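PDB 3ZZ1: beta-d-glucoside glucohydrolase from Hypocrea jecorina, which probably hydrolyses terminal, non-reducing beta-D-glucosyl residues with release of beta-D-glucose, a reaction of cellulose degradation. Local coordinates for residues Ile31-Trp37 against Met253-Asp259; Asp178-Glu183 against Tyr678-Gln684; Asn339-Leu343 against Ser474-Val478; Ile358-Asn364 against Asn388-Ala394; Leu587-Ala593 against Val614-Val619. All blocks are in the same frame, centred on the assembly; numbering follows the deposited sequence. Where two conformers were deposited one is given.

Overall arrangement
The five contacts spread over the single chain. Contact 1 lies in the TIM-barrel-like N-terminal domain. Contacts 3 and 4 both lie in the C-terminal glycosyl hydrolase family 3 domain, about 13 Å apart at their nearest atoms. Contact 2 joins the N-terminal domain to the fibronectin type III-like domain, and contact 5 pairs two strands of the beta-sandwich about 11 Å from contact 2 at their nearest atoms. Contact 4 approaches contact 1 to about 16 Å at nearest atoms. Contacts 1 and 3, with centres 53 Å apart, fall on opposite sides of the chain's centre. As in relatives, the active site is expected between the first two domains.

Contact 1 (Ile31-Trp37 against Met253-Asp259)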
# COMPACT_ATOMS: atom_id res chain seq x y z
N ILE A 31 -19.29 11.77 20.53
CA ILE A 31 -18.41 10.65 20.19
C ILE A 31 -18.31 10.42 18.67
O ILE A 31 -17.24 10.07 18.16
CB ILE A 31 -18.84 9.35 20.94
CG1 ILE A 31 -18.61 9.51 22.45
CG2 ILE A 31 -18.08 8.12 20.42
CD1 ILE A 31 -19.11 8.35 23.30
N VAL A 32 -19.41 10.64 17.96
CA VAL A 32 -19.48 10.35 16.53
C VAL A 32 -19.21 11.57 15.64
O VAL A 32 -19.04 11.42 14.43
CB VAL A 32 -20.85 9.71 16.14
CG1 VAL A 32 -21.17 8.53 17.06
CG2 VAL A 32 -21.97 10.74 16.17
N SER A 33 -19.18 12.76 16.23
CA SER A 33 -19.04 14.00 15.47
C SER A 33 -17.69 14.67 15.71
O SER A 33 -17.36 15.03 16.84
CB SER A 33 -20.17 14.98 15.82
OG SER A 33 -21.43 14.34 15.82
N GLY A 34 -16.92 14.82 14.63
CA GLY A 34 -15.67 15.59 14.67
C GLY A 34 -15.91 17.04 15.05
O GLY A 34 -16.92 17.64 14.66
N VAL A 35 -14.97 17.61 15.80
CA VAL A 35 -15.13 18.97 16.34
C VAL A 35 -15.05 20.07 15.28
O VAL A 35 -15.49 21.20 15.51
CB VAL A 35 -14.13 19.27 17.50
CG1 VAL A 35 -14.48 18.44 18.73
CG2 VAL A 35 -12.68 19.03 17.07
N GLY A 36 -14.51 19.72 14.11
CA GLY A 36 -14.37 20.66 12.99
C GLY A 36 -13.00 20.57 12.36
O GLY A 36 -12.04 20.13 13.00
N TRP A 37 -12.90 20.99 11.10
CA TRP A 37 -11.63 21.03 10.38
C TRP A 37 -10.64 21.91 11.13
O TRP A 37 -10.91 23.09 11.37
CB TRP A 37 -11.85 21.57 8.96
CG TRP A 37 -10.71 21.31 8.00
CD1 TRP A 37 -9.44 21.81 8.07
CD2 TRP A 37 -10.76 20.49 6.82
NE1 TRP A 37 -8.69 21.35 7.02
CE2 TRP A 37 -9.47 20.54 6.23
CE3 TRP A 37 -11.76 19.74 6.20
CZ2 TRP A 37 -9.16 19.86 5.05
CZ3 TRP A 37 -11.44 19.05 5.02
CH2 TRP A 37 -10.15 19.12 4.47
N MET A 253 -18.89 7.92 11.84
CA MET A 253 -18.07 9.04 12.30
C MET A 253 -17.87 10.12 11.23
O MET A 253 -17.43 9.84 10.11
CB MET A 253 -16.71 8.54 12.82
CG MET A 253 -15.94 9.59 13.63
SD MET A 253 -14.32 9.06 14.21
CE MET A 253 -14.76 8.12 15.66
N SER A 254 -18.22 11.35 11.60
CA SER A 254 -18.12 12.50 10.72
C SER A 254 -16.77 13.19 10.89
O SER A 254 -16.55 13.89 11.89
CB SER A 254 -19.27 13.46 11.02
OG SER A 254 -19.24 14.57 10.15
N MET A 255 -15.88 13.00 9.93
CA MET A 255 -14.52 13.57 9.98
C MET A 255 -14.27 14.58 8.87
O MET A 255 -14.62 14.33 7.71
CB MET A 255 -13.48 12.45 9.91
CG MET A 255 -13.24 11.73 11.23
SD MET A 255 -12.37 12.76 12.43
CE MET A 255 -13.48 12.64 13.82
N PRO A 256 -13.67 15.74 9.21
CA PRO A 256 -13.28 16.16 10.55
C PRO A 256 -14.40 16.87 11.31
O PRO A 256 -14.18 17.31 12.44
CB PRO A 256 -12.15 17.16 10.27
CG PRO A 256 -12.55 17.77 8.98
CD PRO A 256 -13.22 16.70 8.18
N GLY A 257 -15.57 16.98 10.69
CA GLY A 257 -16.72 17.63 11.31
C GLY A 257 -17.27 18.78 10.49
O GLY A 257 -18.48 19.03 10.49
N THR A 258 -16.37 19.49 9.82
CA THR A 258 -16.73 20.58 8.92
C THR A 258 -15.88 20.50 7.65
O THR A 258 -14.96 19.69 7.57
CB THR A 258 -16.52 21.97 9.57
OG1 THR A 258 -15.12 22.19 9.80
CG2 THR A 258 -17.28 22.09 10.88
N ASP A 259 -16.19 21.34 6.66
CA ASP A 259 -15.27 21.54 5.53
C ASP A 259 -14.13 22.45 5.97
O ASP A 259 -14.11 22.91 7.11
CB ASP A 259 -15.99 22.04 4.26
CG ASP A 259 -16.54 23.47 4.39
OD1 ASP A 259 -16.20 24.21 5.34
OD2 ASP A 259 -17.32 23.85 3.49
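Gly34 and Gly257 form the tight part of this contact, with Gly34 CA and Gly257 CA 4.1 Å apart. A side chain on Gly34 would strike Pro256 O, and one on Gly257 would strike Gly34 O. Ser254 N donates to Val32 O (2.9 Å, 168°), and Gly34 N donates to Ser254 O. These bonds make a single bridge between Ser33 and Ser254, just where helix 25-32 ends. Further along, Gly36 N reaches Pro256 O at 3.0 Å. A cis peptide before Pro256 turns the chain here. Residues 253-259 form a loop between helices 244-249 and 269-276 of the TIM-barrel-like N-terminal domain, so the exit of an early helix is tied to a distant loop. The end at Trp37 and Asp259 is more open to solvent. Trp37 CE3 lies 3.5 Å from Pro256 CG, and Thr258 O sits at the indole edge, in plane. Trp237 adds an edge-to-face contact. Thr258 OG1, between its backbone N and carbonyl carbon (chi1 66°), accepts from Trp37 N (2.8 Å, 167°) and donates to Asp259 O at 3.0 Å. With a valine in place of Thr258, Trp37 N would probably lose its acceptor and Asp259 O its hydroxyl donor.

Contact 2 (Asp178-Glu183 against Tyr678-Gln684); sequences DRTLHE and YWDTASQ
Trp679 lies against helix 178-194, where the fibronectin type III-like domain meets the TIM-barrel-like N-terminal domain. Helix 178-183 and strand 678-680 run at 137° to each other. The indole can be followed outward. Trp679 CB lies near both Glu183 OE1 and His182 CB. Trp679 CG has His182 CB over it, a CH-pi contact with the five-membered ring. The imidazole then continues the cover as an offset stack, its plane 11° from that of the indole. Trp679 NE1 donates to Asp178 OD2 at 2.6 Å, on the syn side but tilted out of the carboxylate plane, while OD2 lies close to the indole plane. Asp178 CG is anti to its N (chi1 -178°), which carries the carboxylate across to this edge. Weak bonds to Asp178 OD2 come from Gln684 NE2 and Thr681 OG1. Farther out, Trp679 CZ2 is 3.3 Å from His182 CE1, and CH2 at the tip still meets that atom. Tyr217 OH bonds both His182 NE2 and Gln684 OE1 and ties the stack to helix 216-226. In a salt bridge Arg179 grips Glu183 side-on, NE to OE1 and NH2 to OE2. Glu183 OE1 is held from opposite carboxylate faces, by Arg179 NE at 2.7 Å and Trp679 N at 2.8 Å.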
# COMPACT_ATOMS: atom_id res chain seq x y z
N ASP A 178 -20.90 -6.30 -9.87
CA ASP A 178 -20.86 -6.80 -8.50
C ASP A 178 -19.65 -7.70 -8.22
O ASP A 178 -18.98 -7.53 -7.20
CB ASP A 178 -22.16 -7.52 -8.15
CG ASP A 178 -22.18 -8.01 -6.72
OD1 ASP A 178 -22.37 -7.18 -5.80
OD2 ASP A 178 -22.01 -9.23 -6.50
N ARG A 179 -19.38 -8.65 -9.11
CA ARG A 179 -18.27 -9.58 -8.91
C ARG A 179 -16.93 -8.84 -8.83
O ARG A 179 -16.11 -9.15 -7.97
CB ARG A 179 -18.22 -10.68 -9.98
CG ARG A 179 -17.18 -11.76 -9.67
CD ARG A 179 -17.16 -12.86 -10.71
NE ARG A 179 -15.95 -13.68 -10.56
CZ ARG A 179 -15.39 -14.40 -11.52
NH1 ARG A 179 -15.93 -14.43 -12.74
NH2 ARG A 179 -14.29 -15.09 -11.27
N THR A 180 -16.74 -7.85 -9.70
CA THR A 180 -15.53 -7.03 -9.70
C THR A 180 -15.38 -6.27 -8.39
O THR A 180 -14.29 -6.23 -7.80
CB THR A 180 -15.50 -6.04 -10.89
OG1 THR A 180 -15.57 -6.77 -12.12
CG2 THR A 180 -14.23 -5.20 -10.88
N LEU A 181 -16.47 -5.66 -7.93
CA LEU A 181 -16.48 -4.93 -6.67
C LEU A 181 -15.99 -5.81 -5.52
O LEU A 181 -15.14 -5.39 -4.73
CB LEU A 181 -17.87 -4.36 -6.36
CG LEU A 181 -18.08 -3.70 -4.99
CD1 LEU A 181 -17.20 -2.47 -4.81
CD2 LEU A 181 -19.54 -3.33 -4.77
N HIS A 182 -16.50 -7.04 -5.45
CA HIS A 182 -16.23 -7.96 -4.35
C HIS A 182 -14.89 -8.68 -4.46
O HIS A 182 -14.14 -8.76 -3.49
CB HIS A 182 -17.34 -9.00 -4.25
CG HIS A 182 -18.60 -8.50 -3.63
ND1 HIS A 182 -18.83 -8.54 -2.27
CD2 HIS A 182 -19.70 -7.95 -4.19
CE1 HIS A 182 -20.02 -8.03 -2.02
NE2 HIS A 182 -20.58 -7.67 -3.16
N GLU A 183 -14.62 -9.23 -5.64
CA GLU A 183 -13.53 -10.18 -5.84
C GLU A 183 -12.17 -9.52 -6.05
O GLU A 183 -11.13 -10.14 -5.79
CB GLU A 183 -13.87 -11.10 -7.02
CG GLU A 183 -12.96 -12.31 -7.16
CD GLU A 183 -13.48 -13.29 -8.19
OE1 GLU A 183 -14.70 -13.58 -8.18
OE2 GLU A 183 -12.67 -13.76 -9.01
N TYR A 678 -14.41 -17.82 -6.01
CA TYR A 678 -14.83 -16.64 -6.77
C TYR A 678 -16.13 -16.14 -6.13
O TYR A 678 -16.81 -16.89 -5.44
CB TYR A 678 -15.04 -16.99 -8.25
CG TYR A 678 -16.20 -17.93 -8.49
CD1 TYR A 678 -16.02 -19.31 -8.43
CD2 TYR A 678 -17.48 -17.44 -8.75
CE1 TYR A 678 -17.08 -20.18 -8.62
CE2 TYR A 678 -18.55 -18.30 -8.96
CZ TYR A 678 -18.35 -19.66 -8.89
OH TYR A 678 -19.39 -20.52 -9.09
N TRP A 679 -16.46 -14.87 -6.35
CA TRP A 679 -17.69 -14.30 -5.81
C TRP A 679 -18.84 -14.55 -6.77
O TRP A 679 -18.80 -14.08 -7.91
CB TRP A 679 -17.51 -12.80 -5.55
CG TRP A 679 -18.76 -12.10 -5.08
CD1 TRP A 679 -19.62 -11.35 -5.83
CD2 TRP A 679 -19.28 -12.09 -3.74
NE1 TRP A 679 -20.64 -10.87 -5.05
CE2 TRP A 679 -20.46 -11.30 -3.76
CE3 TRP A 679 -18.87 -12.66 -2.53
CZ2 TRP A 679 -21.23 -11.07 -2.62
CZ3 TRP A 679 -19.64 -12.44 -1.39
CH2 TRP A 679 -20.80 -11.65 -1.44
N ASP A 680 -19.85 -15.28 -6.32
CA ASP A 680 -21.07 -15.49 -7.11
C ASP A 680 -22.07 -14.40 -6.77
O ASP A 680 -22.55 -14.33 -5.64
CB ASP A 680 -21.67 -16.88 -6.85
CG ASP A 680 -22.96 -17.11 -7.63
OD1 ASP A 680 -22.88 -17.35 -8.85
OD2 ASP A 680 -24.05 -17.04 -7.03
N THR A 681 -22.38 -13.56 -7.76
CA THR A 681 -23.26 -12.40 -7.57
C THR A 681 -24.69 -12.79 -7.19
O THR A 681 -25.25 -12.24 -6.24
CB THR A 681 -23.25 -11.41 -8.78
OG1 THR A 681 -24.32 -10.46 -8.64
CG2 THR A 681 -23.40 -12.12 -10.11
N ALA A 682 -25.28 -13.75 -7.90
CA ALA A 682 -26.66 -14.16 -7.66
C ALA A 682 -26.93 -14.59 -6.22
O ALA A 682 -27.92 -14.18 -5.63
CB ALA A 682 -27.09 -15.25 -8.65
N SER A 683 -26.04 -15.41 -5.66
CA SER A 683 -26.21 -15.89 -4.28
C SER A 683 -25.47 -15.05 -3.24
O SER A 683 -25.62 -15.28 -2.04
CB SER A 683 -25.79 -17.36 -4.17
OG SER A 683 -24.43 -17.54 -4.53
N GLN A 684 -24.68 -14.07 -3.70
CA GLN A 684 -23.86 -13.22 -2.82
C GLN A 684 -23.00 -14.07 -1.87
O GLN A 684 -23.02 -13.89 -0.65
CB GLN A 684 -24.71 -12.19 -2.06
CG GLN A 684 -25.47 -11.20 -2.95
CD GLN A 684 -24.65 -9.97 -3.32
OE1 GLN A 684 -24.50 -9.04 -2.51
NE2 GLN A 684 -24.14 -9.95 -4.54

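Contact 3 (Asn339-Leu343 against Ser474-Val478); sequences NILPL and SNVIV
Ile477 and the aliphatic side chains of Ile340, Leu341 and Leu343 meet through aliphatic carbons, with no hydrogen bond across the contact. Ile477 points toward the loop. Its CG1 is anti to the carbonyl carbon (chi1 -63°), and the extended arm brings CD1 up against the CD2 methyls of both leucines. Ile477 CD1 lies 3.8 Å from Leu341 CD2 and 3.7 Å from Leu343 CD2. The Leu341 and Leu343 side chains leave the backbone across the contact rather than toward it, but their CD2 ends come nearer to Ile477. Residues 339-343 are the loop between strands 332-336 and 348-352 of the mixed sheet in the family 3 C-terminal domain. Ile477 sits on strand 476-482 of that sheet, so the loop lies over one face of it. The loop has a cis peptide before Pro342. Ile340 is straight along its chain and comes in at a slant. Its CD1 touches Ile477 CG1 at 4.0 Å and Asn475 CB at 3.7 Å. Ala499 of the neighbouring strand 497-502 touches both isoleucines. Asn475 OD1 keeps a weak bond to Lys498 NZ.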
# COMPACT_ATOMS: atom_id res chain seq x y z
N ASN A 339 27.10 -8.19 -15.85
CA ASN A 339 27.30 -8.14 -14.40
C ASN A 339 28.13 -6.95 -13.92
O ASN A 339 29.07 -7.10 -13.13
CB ASN A 339 27.85 -9.48 -13.89
CG ASN A 339 26.81 -10.59 -13.94
OD1 ASN A 339 25.75 -10.49 -13.30
ND2 ASN A 339 27.10 -11.65 -14.69
N ILE A 340 27.78 -5.76 -14.42
CA ILE A 340 28.37 -4.50 -13.97
C ILE A 340 28.10 -4.27 -12.47
O ILE A 340 28.91 -3.64 -11.78
CB ILE A 340 27.87 -3.30 -14.83
CG1 ILE A 340 28.71 -2.05 -14.58
CG2 ILE A 340 26.37 -3.05 -14.60
CD1 ILE A 340 28.38 -0.88 -15.51
N LEU A 341 26.97 -4.78 -12.00
CA LEU A 341 26.64 -4.79 -10.58
C LEU A 341 26.83 -6.19 -10.01
O LEU A 341 26.52 -7.17 -10.67
CB LEU A 341 25.20 -4.30 -10.34
CG LEU A 341 24.89 -2.82 -10.56
CD1 LEU A 341 23.43 -2.54 -10.26
CD2 LEU A 341 25.78 -1.93 -9.70
N PRO A 342 27.35 -6.30 -8.77
CA PRO A 342 27.72 -5.18 -7.90
C PRO A 342 29.04 -4.55 -8.31
O PRO A 342 29.89 -5.22 -8.92
CB PRO A 342 27.85 -5.83 -6.53
CG PRO A 342 28.24 -7.24 -6.81
CD PRO A 342 27.63 -7.60 -8.13
N LEU A 343 29.20 -3.27 -7.97
CA LEU A 343 30.43 -2.53 -8.22
C LEU A 343 31.53 -3.09 -7.35
O LEU A 343 31.32 -3.40 -6.18
CB LEU A 343 30.24 -1.04 -7.91
CG LEU A 343 29.12 -0.26 -8.61
CD1 LEU A 343 29.01 1.13 -8.01
CD2 LEU A 343 29.34 -0.19 -10.12
N SER A 474 30.29 4.26 -21.87
CA SER A 474 29.87 2.91 -22.27
C SER A 474 29.17 2.12 -21.16
O SER A 474 28.47 1.14 -21.44
CB SER A 474 31.07 2.10 -22.76
OG SER A 474 31.31 2.32 -24.14
N ASN A 475 29.36 2.53 -19.91
CA ASN A 475 28.93 1.75 -18.76
C ASN A 475 28.00 2.53 -17.83
O ASN A 475 28.41 3.00 -16.77
CB ASN A 475 30.14 1.23 -17.98
CG ASN A 475 30.88 0.15 -18.74
OD1 ASN A 475 30.35 -0.94 -18.98
ND2 ASN A 475 32.12 0.44 -19.11
N VAL A 476 26.75 2.65 -18.25
CA VAL A 476 25.77 3.47 -17.55
C VAL A 476 24.87 2.62 -16.66
O VAL A 476 24.36 1.58 -17.08
CB VAL A 476 24.90 4.29 -18.54
CG1 VAL A 476 23.95 5.21 -17.79
CG2 VAL A 476 25.79 5.09 -19.49
N ILE A 477 24.71 3.07 -15.42
CA ILE A 477 23.78 2.47 -14.48
C ILE A 477 22.68 3.49 -14.22
O ILE A 477 22.95 4.61 -13.81
CB ILE A 477 24.48 2.06 -13.16
CG1 ILE A 477 25.53 0.98 -13.43
CG2 ILE A 477 23.44 1.57 -12.11
CD1 ILE A 477 26.51 0.77 -12.29
N VAL A 478 21.44 3.09 -14.49
CA VAL A 478 20.29 3.97 -14.30
C VAL A 478 19.58 3.61 -13.00
O VAL A 478 19.11 2.48 -12.83
CB VAL A 478 19.30 3.87 -15.47
CG1 VAL A 478 18.07 4.73 -15.21
CG2 VAL A 478 19.96 4.28 -16.78

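Contact 4 (Ile358-Asn364 against Asn388-Ala394); sequences IGNHARN and NYPYFVA
Asn388 opens the second segment by passing close to Asn364, whose OD1 is 3.6 Å from Asn388 CA. The next residue, Tyr389, is gripped at its backbone by that same side chain. Tyr389 N donates to Asn364 OD1 at 2.9 Å (168°), and Asn364 ND2 donates to Tyr389 O at 2.8 Å. With CG anti to the carbonyl carbon (chi1 -50°), the edge of the Asn364 amide, with OD1 and ND2, is turned to the Tyr389 backbone. A leucine in place of Asn364 would probably leave Tyr389 N and O without these partners and Lys371 NZ without its acceptor OD1. The Tyr389 ring makes an offset edge-to-face pair with His361, its edge toward the imidazole face, planes 63° apart. Further on, Ala362 CB makes a CH-pi contact over the face of Phe392, 3.5 Å from Phe392 CG. Ile358 CD1 reaches both Phe392 CD1 and Ala394 CB, the latter at 3.8 Å. Ala394 is the N-cap of helix 395-404. In this part of the family 3 C-terminal domain, two directional bonds from one amide fix the Tyr389 backbone, while the Ile358 end relies on apolar contacts, which set no such direction.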
# COMPACT_ATOMS: atom_id res chain seq x y z
N ILE A 358 20.53 16.10 -1.99
CA ILE A 358 19.52 16.72 -1.12
C ILE A 358 18.89 17.93 -1.82
O ILE A 358 19.60 18.80 -2.33
CB ILE A 358 20.14 17.16 0.24
CG1 ILE A 358 20.62 15.96 1.06
CG2 ILE A 358 19.16 18.03 1.04
CD1 ILE A 358 19.52 15.04 1.57
N GLY A 359 17.56 17.95 -1.86
CA GLY A 359 16.81 19.08 -2.40
C GLY A 359 15.70 19.50 -1.45
O GLY A 359 15.71 19.13 -0.27
N ASN A 360 14.74 20.27 -1.96
CA ASN A 360 13.64 20.78 -1.15
C ASN A 360 12.69 19.69 -0.64
O ASN A 360 12.01 19.87 0.37
CB ASN A 360 12.86 21.86 -1.91
CG ASN A 360 13.60 23.19 -1.98
OD1 ASN A 360 14.39 23.54 -1.10
ND2 ASN A 360 13.33 23.95 -3.03
N HIS A 361 12.66 18.57 -1.35
CA HIS A 361 11.87 17.41 -0.94
C HIS A 361 12.41 16.79 0.36
O HIS A 361 11.67 16.58 1.32
CB HIS A 361 11.85 16.36 -2.05
CG HIS A 361 11.05 15.14 -1.71
ND1 HIS A 361 11.63 13.99 -1.23
CD2 HIS A 361 9.72 14.90 -1.76
CE1 HIS A 361 10.69 13.09 -1.00
NE2 HIS A 361 9.52 13.62 -1.32
N ALA A 362 13.72 16.53 0.38
CA ALA A 362 14.39 15.95 1.54
C ALA A 362 14.45 16.90 2.74
O ALA A 362 14.45 16.44 3.89
CB ALA A 362 15.79 15.49 1.16
N ARG A 363 14.47 18.20 2.47
CA ARG A 363 14.68 19.24 3.49
C ARG A 363 13.46 19.68 4.31
O ARG A 363 13.60 20.44 5.28
CB ARG A 363 15.36 20.47 2.86
CG ARG A 363 16.83 20.27 2.53
CD ARG A 363 17.53 21.58 2.13
NE ARG A 363 17.11 22.06 0.81
CZ ARG A 363 17.89 22.13 -0.27
NH1 ARG A 363 19.16 21.76 -0.21
NH2 ARG A 363 17.40 22.59 -1.42
N ASN A 364 12.26 19.21 3.94
CA ASN A 364 11.01 19.72 4.53
C ASN A 364 10.85 21.23 4.27
O ASN A 364 10.59 22.01 5.19
CB ASN A 364 10.90 19.41 6.04
CG ASN A 364 11.17 17.95 6.37
OD1 ASN A 364 10.85 17.04 5.60
ND2 ASN A 364 11.77 17.71 7.54
N ASN A 388 7.15 14.63 7.45
CA ASN A 388 8.45 15.28 7.58
C ASN A 388 9.58 14.26 7.75
O ASN A 388 9.42 13.25 8.45
CB ASN A 388 8.46 16.19 8.81
CG ASN A 388 7.54 17.39 8.67
OD1 ASN A 388 6.73 17.66 9.55
ND2 ASN A 388 7.67 18.12 7.57
N TYR A 389 10.72 14.54 7.12
CA TYR A 389 11.93 13.76 7.31
C TYR A 389 12.70 14.24 8.53
O TYR A 389 12.98 15.43 8.66
CB TYR A 389 12.84 13.86 6.08
CG TYR A 389 12.30 13.18 4.84
CD1 TYR A 389 12.06 11.80 4.82
CD2 TYR A 389 12.03 13.91 3.69
CE1 TYR A 389 11.56 11.17 3.69
CE2 TYR A 389 11.54 13.29 2.55
CZ TYR A 389 11.30 11.93 2.56
OH TYR A 389 10.81 11.32 1.43
N PRO A 390 13.04 13.32 9.44
CA PRO A 390 13.90 13.70 10.56
C PRO A 390 15.35 13.88 10.07
O PRO A 390 16.13 14.61 10.68
CB PRO A 390 13.79 12.52 11.52
CG PRO A 390 13.45 11.35 10.64
CD PRO A 390 12.60 11.91 9.54
N TYR A 391 15.67 13.20 8.98
CA TYR A 391 16.94 13.32 8.27
C TYR A 391 16.70 12.68 6.90
O TYR A 391 15.63 12.10 6.67
CB TYR A 391 18.07 12.59 9.02
CG TYR A 391 17.87 11.09 9.12
CD1 TYR A 391 17.13 10.54 10.17
CD2 TYR A 391 18.41 10.23 8.16
CE1 TYR A 391 16.94 9.16 10.27
CE2 TYR A 391 18.22 8.86 8.24
CZ TYR A 391 17.48 8.33 9.30
OH TYR A 391 17.29 6.98 9.38
N PHE A 392 17.67 12.79 6.01
CA PHE A 392 17.58 12.15 4.71
C PHE A 392 18.98 11.85 4.18
O PHE A 392 19.80 12.76 4.04
CB PHE A 392 16.82 13.03 3.71
CG PHE A 392 16.34 12.29 2.48
CD1 PHE A 392 17.24 11.92 1.47
CD2 PHE A 392 15.00 11.97 2.32
CE1 PHE A 392 16.81 11.24 0.34
CE2 PHE A 392 14.54 11.29 1.19
CZ PHE A 392 15.45 10.93 0.19
N VAL A 393 19.23 10.57 3.89
CA VAL A 393 20.51 10.13 3.33
C VAL A 393 20.43 10.12 1.80
O VAL A 393 19.86 9.19 1.21
CB VAL A 393 20.93 8.74 3.86
CG1 VAL A 393 22.34 8.39 3.40
CG2 VAL A 393 20.84 8.68 5.38
N ALA A 394 21.00 11.15 1.17
CA ALA A 394 21.01 11.26 -0.29
C ALA A 394 21.91 10.19 -0.93
O ALA A 394 22.95 9.83 -0.37
CB ALA A 394 21.46 12.65 -0.70

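Contact 5 (Leu587-Ala593 against Val614-Val619); sequences LSVLSTA and VATVTV
Thr616 O is gripped by two donors, Leu590 N at 2.9 Å and a water at 2.7 Å. The same water also bonds Ser588 OG and Thr618 OG1, and so joins polar groups on the face that carries Ser588, Leu590, Thr616 and Thr618. Ser588 OG takes the position between its backbone N and carbonyl carbon (chi1 80°), which brings it to this water. In return Thr616 N donates to Leu590 O at 2.7 Å. Ser588 and Thr618 make a second two-way hydrogen-bonded pair. Val589 with Val617 and Ser591 with Ala615 are non-hydrogen-bonded pairs. The strands run antiparallel, at 170°. They are an edge strand and the middle strand of a three-stranded sheet in the beta-sandwich of the fibronectin type III-like domain. On the third strand, Ile671 faces both Val614 and Ala615, a classic beta bulge. The other face turns to the second sheet, with Leu587 on Leu706 and Val617 on Ile695. There Leu587 CD1 packs tightly against Val617 CG1 at 3.5 Å and near Val619 CG1. The Val589 and Val617 side chains lie side by side, CG2 to CG2 4.0 Å. At the end of the pairing, Thr592 N donates to Val614 O at 3.0 Å (175°). A second water bonds Thr592 OG1 and donates weakly to Val614 O. Ala593 CB rests 3.8 Å from Val614 CB.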
# COMPACT_ATOMS: atom_id res chain seq x y z
N LEU A 587 7.76 -29.99 -6.23
CA LEU A 587 6.46 -29.37 -6.01
C LEU A 587 5.46 -30.40 -5.48
O LEU A 587 5.22 -31.42 -6.11
CB LEU A 587 5.94 -28.72 -7.30
CG LEU A 587 4.55 -28.07 -7.32
CD1 LEU A 587 4.36 -27.07 -6.20
CD2 LEU A 587 4.34 -27.38 -8.65
N SER A 588 4.91 -30.11 -4.30
CA SER A 588 3.86 -30.96 -3.72
C SER A 588 2.63 -30.14 -3.36
O SER A 588 2.73 -28.97 -2.98
CB SER A 588 4.39 -31.68 -2.48
OG SER A 588 4.38 -30.81 -1.36
N VAL A 589 1.46 -30.76 -3.48
CA VAL A 589 0.18 -30.12 -3.20
C VAL A 589 -0.61 -31.01 -2.25
O VAL A 589 -0.93 -32.15 -2.60
CB VAL A 589 -0.65 -29.87 -4.50
CG1 VAL A 589 -2.06 -29.36 -4.19
CG2 VAL A 589 0.07 -28.92 -5.45
N LEU A 590 -0.90 -30.51 -1.05
CA LEU A 590 -1.72 -31.21 -0.07
C LEU A 590 -3.03 -30.45 0.07
O LEU A 590 -3.02 -29.25 0.33
CB LEU A 590 -0.99 -31.28 1.28
CG LEU A 590 -1.55 -32.17 2.40
CD1 LEU A 590 -0.43 -32.61 3.33
CD2 LEU A 590 -2.67 -31.49 3.20
N SER A 591 -4.15 -31.15 -0.09
CA SER A 591 -5.44 -30.49 -0.16
C SER A 591 -6.59 -31.34 0.37
O SER A 591 -6.68 -32.53 0.09
CB SER A 591 -5.74 -30.08 -1.60
OG SER A 591 -6.97 -29.37 -1.68
N THR A 592 -7.46 -30.69 1.14
CA THR A 592 -8.72 -31.29 1.59
C THR A 592 -9.90 -30.40 1.17
O THR A 592 -11.03 -30.59 1.63
CB THR A 592 -8.73 -31.49 3.12
OG1 THR A 592 -8.47 -30.24 3.78
CG2 THR A 592 -7.69 -32.52 3.55
N ALA A 593 -9.63 -29.46 0.27
CA ALA A 593 -10.61 -28.46 -0.14
C ALA A 593 -11.83 -29.09 -0.80
O ALA A 593 -11.70 -29.92 -1.70
CB ALA A 593 -9.97 -27.45 -1.07
N VAL A 614 -7.23 -24.73 3.68
CA VAL A 614 -7.79 -25.93 3.07
C VAL A 614 -6.74 -26.72 2.28
O VAL A 614 -6.97 -27.87 1.92
CB VAL A 614 -8.98 -25.61 2.14
CG1 VAL A 614 -10.20 -25.16 2.93
CG2 VAL A 614 -8.59 -24.56 1.10
N ALA A 615 -5.60 -26.07 2.01
CA ALA A 615 -4.53 -26.68 1.21
C ALA A 615 -3.16 -26.08 1.52
O ALA A 615 -3.04 -25.00 2.10
CB ALA A 615 -4.84 -26.55 -0.27
N THR A 616 -2.12 -26.81 1.12
CA THR A 616 -0.73 -26.42 1.34
C THR A 616 0.11 -26.80 0.12
O THR A 616 0.13 -27.96 -0.30
CB THR A 616 -0.15 -27.09 2.61
OG1 THR A 616 -0.98 -26.77 3.74
CG2 THR A 616 1.28 -26.61 2.89
N VAL A 617 0.77 -25.80 -0.46
CA VAL A 617 1.66 -26.03 -1.59
C VAL A 617 3.10 -25.74 -1.16
O VAL A 617 3.38 -24.70 -0.55
CB VAL A 617 1.26 -25.18 -2.84
CG1 VAL A 617 2.22 -25.42 -4.00
CG2 VAL A 617 -0.15 -25.51 -3.29
N THR A 618 3.99 -26.68 -1.48
CA THR A 618 5.39 -26.63 -1.06
C THR A 618 6.35 -26.80 -2.25
O THR A 618 6.09 -27.61 -3.14
CB THR A 618 5.68 -27.73 -0.00
OG1 THR A 618 4.87 -27.51 1.16
CG2 THR A 618 7.13 -27.73 0.41
N VAL A 619 7.43 -26.02 -2.25
CA VAL A 619 8.53 -26.18 -3.20
C VAL A 619 9.86 -26.01 -2.48
O VAL A 619 9.92 -25.35 -1.44
CB VAL A 619 8.50 -25.14 -4.38
CG1 VAL A 619 7.47 -25.51 -5.41
CG2 VAL A 619 8.29 -23.71 -3.86
O HOH W 1 2.48 -29.29 0.09
O HOH W 2 -6.19 -29.35 4.60